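Shikimate dehydrogenase (NADP(+)) (Listeria monocytogenes, PDB 3TNL) probably catalyses the reversible NADP(H)-linked interconversion of 3-dehydroshikimate and shikimate, a step in the chorismate pathway that leads to the aromatic amino acids. Local coordinates at residues I183-R186 with K187-F190; D216-Q219 with L220-E223; R32-G35 with H36-L39; K295-E298 with I299-K303; T267-R270 with L271-I274. One frame throughout, in Å; residues are numbered along the deposited sequence. Where two conformers were deposited one is given.

Contact 1 of 5, residues I183-R186 with K187-F190. With NAD (nicotinamide-adenine-dinucleotide), chain H.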
# COMPACT_ATOMS: atom_id res chain seq x y z
N ILE B 183 -0.63 -32.88 24.15
CA ILE B 183 0.24 -32.52 23.03
C ILE B 183 1.29 -33.60 22.81
O ILE B 183 1.91 -34.08 23.77
CB ILE B 183 0.99 -31.19 23.31
CG1 ILE B 183 -0.00 -30.08 23.71
CG2 ILE B 183 1.91 -30.79 22.13
CD1 ILE B 183 0.65 -28.81 24.27
N PHE B 184 1.50 -33.94 21.54
CA PHE B 184 2.55 -34.87 21.13
C PHE B 184 3.45 -34.17 20.13
O PHE B 184 2.99 -33.56 19.19
CB PHE B 184 1.99 -36.14 20.51
CG PHE B 184 1.34 -37.05 21.51
CD1 PHE B 184 1.98 -38.19 21.92
CD2 PHE B 184 0.09 -36.75 22.05
CE1 PHE B 184 1.40 -39.03 22.85
CE2 PHE B 184 -0.50 -37.58 22.97
CZ PHE B 184 0.17 -38.71 23.40
N ASN B 185 4.75 -34.23 20.38
CA ASN B 185 5.70 -33.64 19.47
C ASN B 185 6.98 -34.46 19.49
O ASN B 185 7.33 -35.07 20.51
CB ASN B 185 6.04 -32.17 19.85
CG ASN B 185 6.58 -31.38 18.66
OD1 ASN B 185 5.78 -30.97 17.79
ND2 ASN B 185 7.92 -31.21 18.58
N ARG B 186 7.69 -34.48 18.36
CA ARG B 186 8.99 -35.16 18.33
C ARG B 186 10.00 -34.36 19.14
O ARG B 186 9.78 -33.19 19.48
CB ARG B 186 9.50 -35.36 16.90
CG ARG B 186 9.81 -34.10 16.08
CD ARG B 186 10.42 -34.45 14.77
NE ARG B 186 10.78 -33.29 13.97
CZ ARG B 186 11.22 -33.38 12.73
NH1 ARG B 186 11.55 -32.29 12.05
NH2 ARG B 186 11.29 -34.58 12.16
N LYS B 187 11.12 -35.01 19.47
CA LYS B 187 12.18 -34.40 20.22
C LYS B 187 13.10 -33.56 19.32
O LYS B 187 14.27 -33.89 19.09
CB LYS B 187 12.96 -35.48 20.96
CG LYS B 187 12.19 -36.20 22.01
CD LYS B 187 11.62 -35.21 22.99
CE LYS B 187 11.45 -35.80 24.37
NZ LYS B 187 12.78 -35.94 24.96
N ASP B 188 12.54 -32.46 18.84
CA ASP B 188 13.27 -31.52 17.98
C ASP B 188 13.34 -30.15 18.69
O ASP B 188 13.05 -30.07 19.87
CB ASP B 188 12.65 -31.44 16.57
CG ASP B 188 11.24 -30.85 16.55
OD1 ASP B 188 10.72 -30.40 17.60
OD2 ASP B 188 10.63 -30.86 15.45
N ASP B 189 13.69 -29.10 17.96
CA ASP B 189 13.80 -27.77 18.56
C ASP B 189 12.48 -27.17 19.03
O ASP B 189 12.51 -26.18 19.77
CB ASP B 189 14.50 -26.83 17.61
CG ASP B 189 15.98 -27.16 17.43
OD1 ASP B 189 16.58 -27.84 18.32
OD2 ASP B 189 16.56 -26.71 16.43
N PHE B 190 11.34 -27.71 18.61
CA PHE B 190 10.03 -27.22 19.04
C PHE B 190 9.56 -27.84 20.37
O PHE B 190 8.57 -27.38 20.95
CB PHE B 190 8.94 -27.50 17.97
CG PHE B 190 9.16 -26.75 16.68
CD1 PHE B 190 8.63 -25.48 16.51
CD2 PHE B 190 9.89 -27.30 15.67
CE1 PHE B 190 8.82 -24.77 15.34
CE2 PHE B 190 10.07 -26.61 14.47
CZ PHE B 190 9.55 -25.34 14.32
PA NAD H . 6.19 -24.66 12.33
O1A NAD H . 7.43 -24.72 11.44
O2A NAD H . 6.01 -23.47 13.24
O5B NAD H . 6.08 -26.06 13.14
C5B NAD H . 6.32 -27.34 12.57
C4B NAD H . 5.76 -28.43 13.50
O4B NAD H . 5.79 -29.69 12.81
C3B NAD H . 6.64 -28.67 14.71
O3B NAD H . 5.78 -29.12 15.79
C2B NAD H . 7.56 -29.79 14.31
O2B NAD H . 8.01 -30.57 15.41
C1B NAD H . 6.64 -30.62 13.43
N9A NAD H . 7.28 -31.47 12.42
C8A NAD H . 7.81 -31.03 11.25
N7A NAD H . 8.24 -32.08 10.53
C5A NAD H . 7.98 -33.23 11.21
C6A NAD H . 8.16 -34.58 11.02
N6A NAD H . 8.71 -35.04 9.89
N1A NAD H . 7.71 -35.46 11.94
C2A NAD H . 7.14 -35.03 13.09
N3A NAD H . 6.93 -33.72 13.36
C4A NAD H . 7.33 -32.80 12.45
O3 NAD H . 4.95 -24.80 11.32
PN NAD H . 3.49 -24.14 11.46
O1N NAD H . 3.48 -22.72 10.96
O2N NAD H . 2.91 -24.48 12.83
O5D NAD H . 2.64 -24.93 10.34
C5D NAD H . 2.43 -26.33 10.49
C4D NAD H . 1.37 -26.67 9.46
O4D NAD H . 0.21 -25.87 9.69
C3D NAD H . 1.85 -26.35 8.05
O3D NAD H . 1.56 -27.48 7.22
C2D NAD H . 1.03 -25.14 7.64
O2D NAD H . 0.84 -25.04 6.21
C1D NAD H . -0.26 -25.36 8.42
N1N NAD H . -1.06 -24.16 8.71
C2N NAD H . -2.34 -24.11 8.29
C3N NAD H . -3.13 -23.00 8.57
C7N NAD H . -4.55 -22.91 8.12
O7N NAD H . -5.02 -21.77 8.07
N7N NAD H . -5.24 -24.03 7.84
C4N NAD H . -2.57 -21.93 9.29
C5N NAD H . -1.25 -22.01 9.71
C6N NAD H . -0.50 -23.15 9.41
O HOH W 1 11.58 -29.66 13.14
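The end of strand 180-185 and the loop after it form part of the adenosine pocket of the Rossmann-type dinucleotide-binding domain, where Asn185, Arg186 and Asp188 grip the adenine ribose and base of NAD. Asp188 OD2 has three partners: the ribose hydroxyl O2B donates to it at 2.6 Å, Arg186 NE reaches it at 2.8 Å in a nearly straight salt bridge (169°), and a water that also takes Arg186 NH1 donates to it. The arginine donates in its own plane but meets the carboxylate from above, the two planes standing 78° apart. The guanidinium also lies over adenine, C5A 3.5 Å above its plane, as suits a delocalised cation. In Asn185 a chi1 of -158° swings the amide toward the ribose: OD1 accepts from ribose O3B at 2.7 Å, while ND2 donates to O2B and to Arg186 O. Asp188 OD1 caps the following turn by accepting from Phe190 N at 2.9 Å, and the Phe190 ring lays one face on ribose C3B. An acidic residue at this place, holding the 2'-hydroxyl, is consistent with the bound NAD. Behind the pocket, Phe184 packs on helix 217-226, strand 208-213 pairs with 180-185, and helix 191-204 follows the loop.

Contact 2 of 5, residues D216-Q219 with L220-E223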
# COMPACT_ATOMS: atom_id res chain seq x y z
N ASP B 216 5.85 -42.15 21.74
CA ASP B 216 5.18 -42.86 22.84
C ASP B 216 3.80 -43.30 22.37
O ASP B 216 2.77 -42.69 22.70
CB ASP B 216 5.12 -41.97 24.07
CG ASP B 216 4.68 -42.70 25.31
OD1 ASP B 216 4.18 -43.84 25.22
OD2 ASP B 216 4.83 -42.09 26.38
N HIS B 217 3.80 -44.36 21.58
CA HIS B 217 2.61 -44.84 20.98
C HIS B 217 1.55 -45.31 21.97
O HIS B 217 0.37 -45.12 21.75
CB HIS B 217 2.88 -45.95 19.97
CG HIS B 217 3.70 -45.54 18.81
ND1 HIS B 217 4.17 -46.46 17.89
CD2 HIS B 217 4.21 -44.34 18.43
CE1 HIS B 217 4.88 -45.83 16.97
NE2 HIS B 217 4.94 -44.55 17.28
N GLU B 218 1.98 -45.95 23.05
CA GLU B 218 1.00 -46.41 24.03
C GLU B 218 0.33 -45.24 24.73
O GLU B 218 -0.88 -45.29 24.92
CB GLU B 218 1.56 -47.48 24.96
CG GLU B 218 1.73 -48.84 24.21
CD GLU B 218 0.44 -49.40 23.56
OE1 GLU B 218 -0.71 -49.18 24.05
OE2 GLU B 218 0.58 -50.11 22.54
N GLN B 219 1.05 -44.17 25.02
CA GLN B 219 0.40 -42.99 25.59
C GLN B 219 -0.56 -42.36 24.58
O GLN B 219 -1.67 -41.95 24.91
CB GLN B 219 1.39 -41.95 26.06
CG GLN B 219 0.73 -40.88 26.88
CD GLN B 219 0.41 -41.36 28.30
OE1 GLN B 219 1.26 -41.93 28.97
NE2 GLN B 219 -0.81 -41.13 28.74
N LEU B 220 -0.13 -42.30 23.32
CA LEU B 220 -1.00 -41.77 22.26
C LEU B 220 -2.34 -42.53 22.14
O LEU B 220 -3.39 -41.93 21.97
CB LEU B 220 -0.23 -41.77 20.92
CG LEU B 220 -0.96 -41.14 19.72
CD1 LEU B 220 -1.23 -39.66 19.95
CD2 LEU B 220 -0.15 -41.34 18.47
N ARG B 221 -2.30 -43.85 22.26
CA ARG B 221 -3.51 -44.66 22.20
C ARG B 221 -4.49 -44.20 23.30
O ARG B 221 -5.66 -43.99 23.05
CB ARG B 221 -3.17 -46.13 22.39
CG ARG B 221 -4.34 -47.07 22.20
CD ARG B 221 -3.95 -48.53 22.37
NE ARG B 221 -3.10 -48.93 21.25
CZ ARG B 221 -3.59 -49.19 20.04
NH1 ARG B 221 -2.77 -49.52 19.04
NH2 ARG B 221 -4.88 -49.10 19.82
N LYS B 222 -3.96 -44.04 24.52
CA LYS B 222 -4.80 -43.62 25.65
C LYS B 222 -5.39 -42.26 25.38
O LYS B 222 -6.61 -42.06 25.50
CB LYS B 222 -4.03 -43.59 26.96
CG LYS B 222 -4.89 -43.10 28.14
CD LYS B 222 -4.04 -42.94 29.42
CE LYS B 222 -4.89 -42.57 30.62
NZ LYS B 222 -5.43 -41.16 30.70
N GLU B 223 -4.52 -41.31 25.02
CA GLU B 223 -5.00 -39.95 24.82
C GLU B 223 -6.10 -39.86 23.75
O GLU B 223 -7.17 -39.24 23.98
CB GLU B 223 -3.84 -38.97 24.57
CG GLU B 223 -2.79 -38.95 25.67
CD GLU B 223 -3.39 -38.79 27.03
OE1 GLU B 223 -4.20 -37.88 27.21
OE2 GLU B 223 -3.06 -39.60 27.94
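Gln219 and Glu223, one helical turn apart, reach for each other with their flat ends turned 31° out of parallel. Gln219 NE2 donates to Glu223 OE2 at 2.8 Å, with that oxygen close to the plane of the Gln219 amide and met on its anti side. Bends at chi2 in both chains bring the amide and carboxylate together. The other carboxylate oxygen, Glu223 OE1, is held by Lys156 in a salt bridge and by Ser182, so this buried acid has partners at both oxygens. Glu218 and Arg221 lie side by side and point the same way, their planes 23° apart; in one of the two conformers of Arg221, Glu218 OE1 sits at the guanidinium edge, 3.7 Å from Arg221 NE, a long and tentative salt bridge, whereas the stronger partner of Arg221 is Asp251. Leu220, apolar and buried, packs on Phe184 and Thr158 of the sheet. Ahead of the first turn, Asp216 OD1 accepts from Gln219 N at 3.2 Å, and Asp216 O takes Leu220 N at 3.0 Å. The i to i+4 pair is a general feature of helix surfaces; Asp216 is the N-cap of helix 217-226, which packs against the Rossmann-type parallel sheet.

Contact 3 of 5, residues R32-G35 with H36-L39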
# COMPACT_ATOMS: atom_id res chain seq x y z
N ARG B 32 -11.11 0.32 -9.71
CA ARG B 32 -11.79 0.78 -8.51
C ARG B 32 -10.87 1.52 -7.53
O ARG B 32 -11.35 2.17 -6.61
CB ARG B 32 -12.43 -0.40 -7.75
CG ARG B 32 -11.46 -1.36 -7.07
CD ARG B 32 -12.21 -2.42 -6.27
NE ARG B 32 -11.34 -3.38 -5.58
CZ ARG B 32 -10.80 -3.21 -4.37
NH1 ARG B 32 -10.04 -4.16 -3.85
NH2 ARG B 32 -11.03 -2.10 -3.67
N ILE B 33 -9.57 1.42 -7.75
CA ILE B 33 -8.61 2.08 -6.88
C ILE B 33 -8.50 3.53 -7.25
O ILE B 33 -8.27 3.87 -8.42
CB ILE B 33 -7.21 1.47 -7.01
CG1 ILE B 33 -7.23 -0.02 -6.71
CG2 ILE B 33 -6.23 2.22 -6.10
CD1 ILE B 33 -7.83 -0.40 -5.36
N THR B 34 -8.67 4.40 -6.26
CA THR B 34 -8.52 5.85 -6.44
C THR B 34 -7.66 6.39 -5.29
O THR B 34 -7.11 5.63 -4.51
CB THR B 34 -9.87 6.59 -6.43
OG1 THR B 34 -10.42 6.57 -5.10
CG2 THR B 34 -10.84 5.97 -7.41
N GLY B 35 -7.55 7.72 -5.20
CA GLY B 35 -6.89 8.35 -4.07
C GLY B 35 -7.59 8.13 -2.74
O GLY B 35 -7.01 8.37 -1.71
N HIS B 36 -8.84 7.66 -2.76
CA HIS B 36 -9.58 7.39 -1.52
C HIS B 36 -9.28 6.02 -0.93
O HIS B 36 -9.60 5.75 0.23
CB HIS B 36 -11.09 7.50 -1.81
CG HIS B 36 -11.48 8.85 -2.32
ND1 HIS B 36 -11.44 9.98 -1.52
CD2 HIS B 36 -11.82 9.26 -3.56
CE1 HIS B 36 -11.78 11.03 -2.25
NE2 HIS B 36 -12.03 10.62 -3.49
N THR B 37 -8.71 5.13 -1.75
CA THR B 37 -8.49 3.74 -1.37
C THR B 37 -7.46 3.59 -0.32
O THR B 37 -6.37 4.12 -0.46
CB THR B 37 -8.16 2.87 -2.61
OG1 THR B 37 -9.15 3.13 -3.61
CG2 THR B 37 -8.19 1.38 -2.28
N GLU B 38 -7.81 2.83 0.72
CA GLU B 38 -6.89 2.59 1.85
C GLU B 38 -6.23 1.21 1.75
O GLU B 38 -6.77 0.29 1.09
CB GLU B 38 -7.64 2.76 3.14
CG GLU B 38 -7.97 4.24 3.39
CD GLU B 38 -8.54 4.49 4.74
OE1 GLU B 38 -9.65 4.00 5.00
OE2 GLU B 38 -7.85 5.19 5.54
N LEU B 39 -5.08 1.07 2.38
CA LEU B 39 -4.30 -0.15 2.32
C LEU B 39 -4.30 -0.97 3.62
O LEU B 39 -4.13 -0.44 4.73
CB LEU B 39 -2.84 0.22 2.02
CG LEU B 39 -1.77 -0.89 1.97
CD1 LEU B 39 -2.09 -1.90 0.82
CD2 LEU B 39 -0.38 -0.26 1.83
O HOH W 2 -5.11 5.59 -2.55
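Thr34 and Thr37 close a type I beta turn that leads into strand 38-44, and each threonine hydroxyl serves a backbone amide. Thr37 N donates to Thr34 O at 3.2 Å, the bond that defines the turn, although it comes from above the carbonyl plane. In the reverse direction Thr34 N donates to Thr37 OG1 at 3.0 Å in an almost straight bond (170°). Thr37 OG1 is also hydrogen-bonded to Asp66 OD2, so the hydroxyl joins the turn to the residue just before strand 67-73. The chi1 of -50° puts this oxygen beside its own backbone N, facing back to Thr34, while CG2 goes the other way to meet CD1 of Ile33 in one of that residue's two conformers; a beta-branched threonine thus serves a polar and an apolar neighbour at once. Inside the turn, His36 N donates to Thr34 OG1 at 3.0 Å. The second subunit packs against this turn: Arg48 of that subunit donates to Gly35 O, and His49 of that subunit meets the His36 ring edge-to-face. Arg32 is held by Tyr67 O and by Glu31 of the second subunit. One water spans the two carbonyls, donating to Thr34 O and Thr37 O at 2.8 Å each.

Contact 4 of 5, residues K295-E298 with I299-K303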
# COMPACT_ATOMS: atom_id res chain seq x y z
N LYS B 295 -12.01 -13.12 10.86
CA LYS B 295 -11.81 -12.45 12.12
C LYS B 295 -10.99 -11.16 11.90
O LYS B 295 -11.35 -10.09 12.39
CB LYS B 295 -11.10 -13.37 13.12
CG LYS B 295 -10.98 -12.80 14.52
CD LYS B 295 -12.29 -12.90 15.30
CE LYS B 295 -12.12 -12.25 16.67
NZ LYS B 295 -13.42 -12.30 17.45
N ALA B 296 -9.88 -11.26 11.17
CA ALA B 296 -9.08 -10.08 10.86
C ALA B 296 -9.87 -9.04 10.06
O ALA B 296 -9.80 -7.84 10.33
CB ALA B 296 -7.84 -10.48 10.09
N PHE B 297 -10.68 -9.50 9.10
CA PHE B 297 -11.50 -8.62 8.26
C PHE B 297 -12.43 -7.75 9.11
O PHE B 297 -12.55 -6.52 8.86
CB PHE B 297 -12.30 -9.49 7.31
CG PHE B 297 -13.04 -8.71 6.26
CD1 PHE B 297 -12.45 -8.44 5.05
CD2 PHE B 297 -14.34 -8.28 6.49
CE1 PHE B 297 -13.16 -7.74 4.06
CE2 PHE B 297 -15.04 -7.57 5.52
CZ PHE B 297 -14.43 -7.30 4.31
N GLU B 298 -13.04 -8.34 10.13
CA GLU B 298 -13.94 -7.57 11.04
C GLU B 298 -13.17 -6.61 11.92
O GLU B 298 -13.63 -5.47 12.16
CB GLU B 298 -14.85 -8.46 11.91
CG GLU B 298 -15.78 -7.58 12.85
CD GLU B 298 -16.73 -8.35 13.79
OE1 GLU B 298 -16.79 -9.59 13.74
OE2 GLU B 298 -17.40 -7.66 14.60
N ILE B 299 -12.02 -7.05 12.42
CA ILE B 299 -11.16 -6.19 13.24
C ILE B 299 -10.83 -4.91 12.43
O ILE B 299 -10.84 -3.81 12.97
CB ILE B 299 -9.89 -6.95 13.69
CG1 ILE B 299 -10.21 -7.91 14.86
CG2 ILE B 299 -8.82 -6.00 14.14
CD1 ILE B 299 -9.14 -8.93 15.15
N TRP B 300 -10.55 -5.04 11.14
CA TRP B 300 -10.18 -3.87 10.36
C TRP B 300 -11.35 -3.02 9.91
O TRP B 300 -11.30 -1.79 10.01
CB TRP B 300 -9.39 -4.24 9.11
CG TRP B 300 -8.08 -4.98 9.39
CD1 TRP B 300 -7.17 -4.72 10.36
CD2 TRP B 300 -7.56 -6.10 8.67
NE1 TRP B 300 -6.14 -5.61 10.29
CE2 TRP B 300 -6.37 -6.49 9.27
CE3 TRP B 300 -8.05 -6.84 7.58
CZ2 TRP B 300 -5.61 -7.56 8.80
CZ3 TRP B 300 -7.30 -7.92 7.12
CH2 TRP B 300 -6.10 -8.25 7.72
N THR B 301 -12.37 -3.68 9.37
CA THR B 301 -13.51 -3.01 8.70
C THR B 301 -14.77 -2.83 9.49
O THR B 301 -15.63 -2.02 9.12
CB THR B 301 -13.90 -3.75 7.40
OG1 THR B 301 -14.59 -4.98 7.73
CG2 THR B 301 -12.67 -4.03 6.49
N HIS B 302 -14.94 -3.63 10.54
CA HIS B 302 -16.14 -3.63 11.34
C HIS B 302 -17.36 -3.97 10.51
O HIS B 302 -18.48 -3.51 10.77
CB HIS B 302 -16.25 -2.38 12.23
CG HIS B 302 -15.24 -2.39 13.31
ND1 HIS B 302 -15.39 -3.16 14.44
CD2 HIS B 302 -14.01 -1.85 13.39
CE1 HIS B 302 -14.30 -3.06 15.19
NE2 HIS B 302 -13.46 -2.26 14.58
N LYS B 303 -17.09 -4.81 9.51
CA LYS B 303 -18.13 -5.42 8.71
C LYS B 303 -17.80 -6.91 8.65
O LYS B 303 -16.67 -7.32 8.77
CB LYS B 303 -18.26 -4.79 7.36
CG LYS B 303 -18.63 -3.31 7.51
CD LYS B 303 -19.30 -2.75 6.32
CE LYS B 303 -19.60 -1.28 6.52
NZ LYS B 303 -20.47 -0.70 5.48
O HOH W 3 -17.48 -4.99 14.50
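The C-terminal end of helix 286-301 finishes in a turn where Phe297 O accepts twice from Thr301. Thr301 N donates to it at 2.9 Å and the hydroxyl OG1 at 2.8 Å, the two arriving from opposite faces of the carbonyl plane. Thr301 chi1 of 74° turns OG1 inward over its own backbone, from where the hydroxyl can reach back one turn; it also sets CG2 over the centre of the Phe297 ring, 4.3 Å from the centroid and 9° off its normal, a CH-pi contact. Phe297 packs in addition on Phe60 and Leu63 of helix 52-63, so this end of the helix bears on the substrate-binding domain. Thr301 OG1 in turn accepts from Lys303 N at 3.1 Å, an ST turn that carries the chain out of the helix. His302, the first residue to leave the helical conformation, has positive phi (60°), and its N donates to Glu298 O at 2.8 Å; that oxygen lies over the face of the imidazole. A water links His302 ND1 to Glu298 OE2. One turn earlier, Ala296 CB rests over the six-membered ring of Trp300, 3.9 Å from its centroid, the small methyl letting the indole lie close to the helix. Trp300 NE1 is bonded to Val124 O, and the ring meets His56 edge-to-face.

Contact 5 of 5, residues T267-R270 with L271-I274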
# COMPACT_ATOMS: atom_id res chain seq x y z
N THR B 267 -6.27 -31.58 0.02
CA THR B 267 -7.55 -31.47 0.72
C THR B 267 -7.85 -32.69 1.61
O THR B 267 -8.69 -32.62 2.50
CB THR B 267 -8.70 -31.20 -0.21
OG1 THR B 267 -8.81 -32.28 -1.15
CG2 THR B 267 -8.52 -29.87 -0.94
N LYS B 268 -7.12 -33.78 1.43
CA LYS B 268 -7.26 -34.96 2.29
C LYS B 268 -5.89 -35.59 2.49
O LYS B 268 -5.38 -36.25 1.59
CB LYS B 268 -8.25 -35.95 1.65
CG LYS B 268 -8.70 -37.07 2.57
CD LYS B 268 -9.57 -38.11 1.86
CE LYS B 268 -10.75 -37.51 1.18
NZ LYS B 268 -11.75 -38.56 0.73
N THR B 269 -5.26 -35.26 3.61
CA THR B 269 -3.99 -35.84 3.97
C THR B 269 -4.14 -37.34 4.22
O THR B 269 -5.26 -37.85 4.29
CB THR B 269 -3.41 -35.27 5.23
OG1 THR B 269 -4.41 -35.41 6.26
CG2 THR B 269 -3.01 -33.79 5.04
N ARG B 270 -3.02 -38.06 4.28
CA ARG B 270 -3.08 -39.49 4.57
C ARG B 270 -3.79 -39.73 5.90
O ARG B 270 -4.59 -40.67 6.00
CB ARG B 270 -1.70 -40.15 4.51
CG ARG B 270 -1.68 -41.65 4.77
CD ARG B 270 -2.54 -42.43 3.80
NE ARG B 270 -2.54 -43.83 4.19
CZ ARG B 270 -3.54 -44.68 4.03
NH1 ARG B 270 -3.42 -45.92 4.51
NH2 ARG B 270 -4.71 -44.30 3.50
N LEU B 271 -3.51 -38.91 6.91
CA LEU B 271 -4.24 -39.02 8.19
C LEU B 271 -5.76 -38.97 7.94
O LEU B 271 -6.47 -39.78 8.52
CB LEU B 271 -3.82 -37.91 9.13
CG LEU B 271 -4.61 -37.78 10.44
CD1 LEU B 271 -4.44 -39.04 11.27
CD2 LEU B 271 -4.15 -36.54 11.20
N LEU B 272 -6.25 -37.97 7.22
CA LEU B 272 -7.72 -37.88 6.96
C LEU B 272 -8.24 -39.08 6.20
O LEU B 272 -9.34 -39.53 6.48
CB LEU B 272 -8.11 -36.54 6.35
CG LEU B 272 -7.75 -35.31 7.21
CD1 LEU B 272 -8.30 -34.02 6.53
CD2 LEU B 272 -8.31 -35.42 8.62
N GLU B 273 -7.46 -39.62 5.26
CA GLU B 273 -7.89 -40.82 4.56
C GLU B 273 -8.08 -41.97 5.57
O GLU B 273 -9.07 -42.69 5.51
CB GLU B 273 -6.86 -41.27 3.50
CG GLU B 273 -6.63 -40.40 2.33
CD GLU B 273 -5.65 -41.01 1.32
OE1 GLU B 273 -5.20 -42.17 1.56
OE2 GLU B 273 -5.40 -40.37 0.26
N ILE B 274 -7.11 -42.20 6.44
CA ILE B 274 -7.19 -43.27 7.41
C ILE B 274 -8.38 -43.04 8.32
O ILE B 274 -9.13 -43.97 8.63
CB ILE B 274 -5.89 -43.40 8.23
CG1 ILE B 274 -4.73 -43.78 7.32
CG2 ILE B 274 -6.08 -44.46 9.30
CD1 ILE B 274 -3.33 -43.57 7.97
O HOH W 4 -6.21 -38.06 -0.46
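A chi1 of 54° sets Thr269 OG1 between its backbone N and carbonyl carbon, and a bend at chi2 (59°) turns the otherwise extended Arg270 chain along the helix toward Glu273 and Ile274. OG1 accepts from Leu272 N at 3.3 Å in a nearly straight bond, and it is also hydrogen-bonded to Asp261 OD1, so the hydroxyl ties the start of the helix to the end of strand 258-261. Arg270 NH2 donates to Glu273 OE1 at 2.9 Å, using the anti lone pair of that oxygen; the guanidinium and carboxylate planes stand 74° apart, and NH2 makes a second salt bridge with Glu277. One face of the guanidinium is laid on Ile274, whose CG1 lies 3.6 Å above the plane over its centre, so the aliphatic branch packs against the face and helps fix its rotation. Threonine at the N-cap position suits the first turn of helix 270-277, whose amides lack carbonyl partners from a preceding turn; Glu273 N completes it with Thr269 O at 3.0 Å. Leu271 and Leu272, both buried, pack on Val259 and Asp261 of the parallel Rossmann-type sheet. On the outer side Lys268 CD runs past Glu273 CG at 3.8 Å, the lysine amine being paired with Glu276, and a water bridges Glu273 OE2, at 2.6 Å, to Lys268 O.

All five are local contacts in series along the chain, and none nests in or crosses another. Nearest the N terminus, contact 3 closes the turn before strand 38-44 of the mixed sheet, at the interface with the second subunit. Contact 1 runs from the end of strand 180-185 into the loop before helix 191-204, and contact 2 begins helix 217-226. These two touch, since the Phe184 ring packs against Leu220 and Glu223. Contact 5 starts helix 270-277 on the same parallel sheet, its nearest atoms about 9 Å from contact 2. Contact 4 ends helix 286-301 against the mixed sheet, its nearest atoms about 8 Å from contact 3.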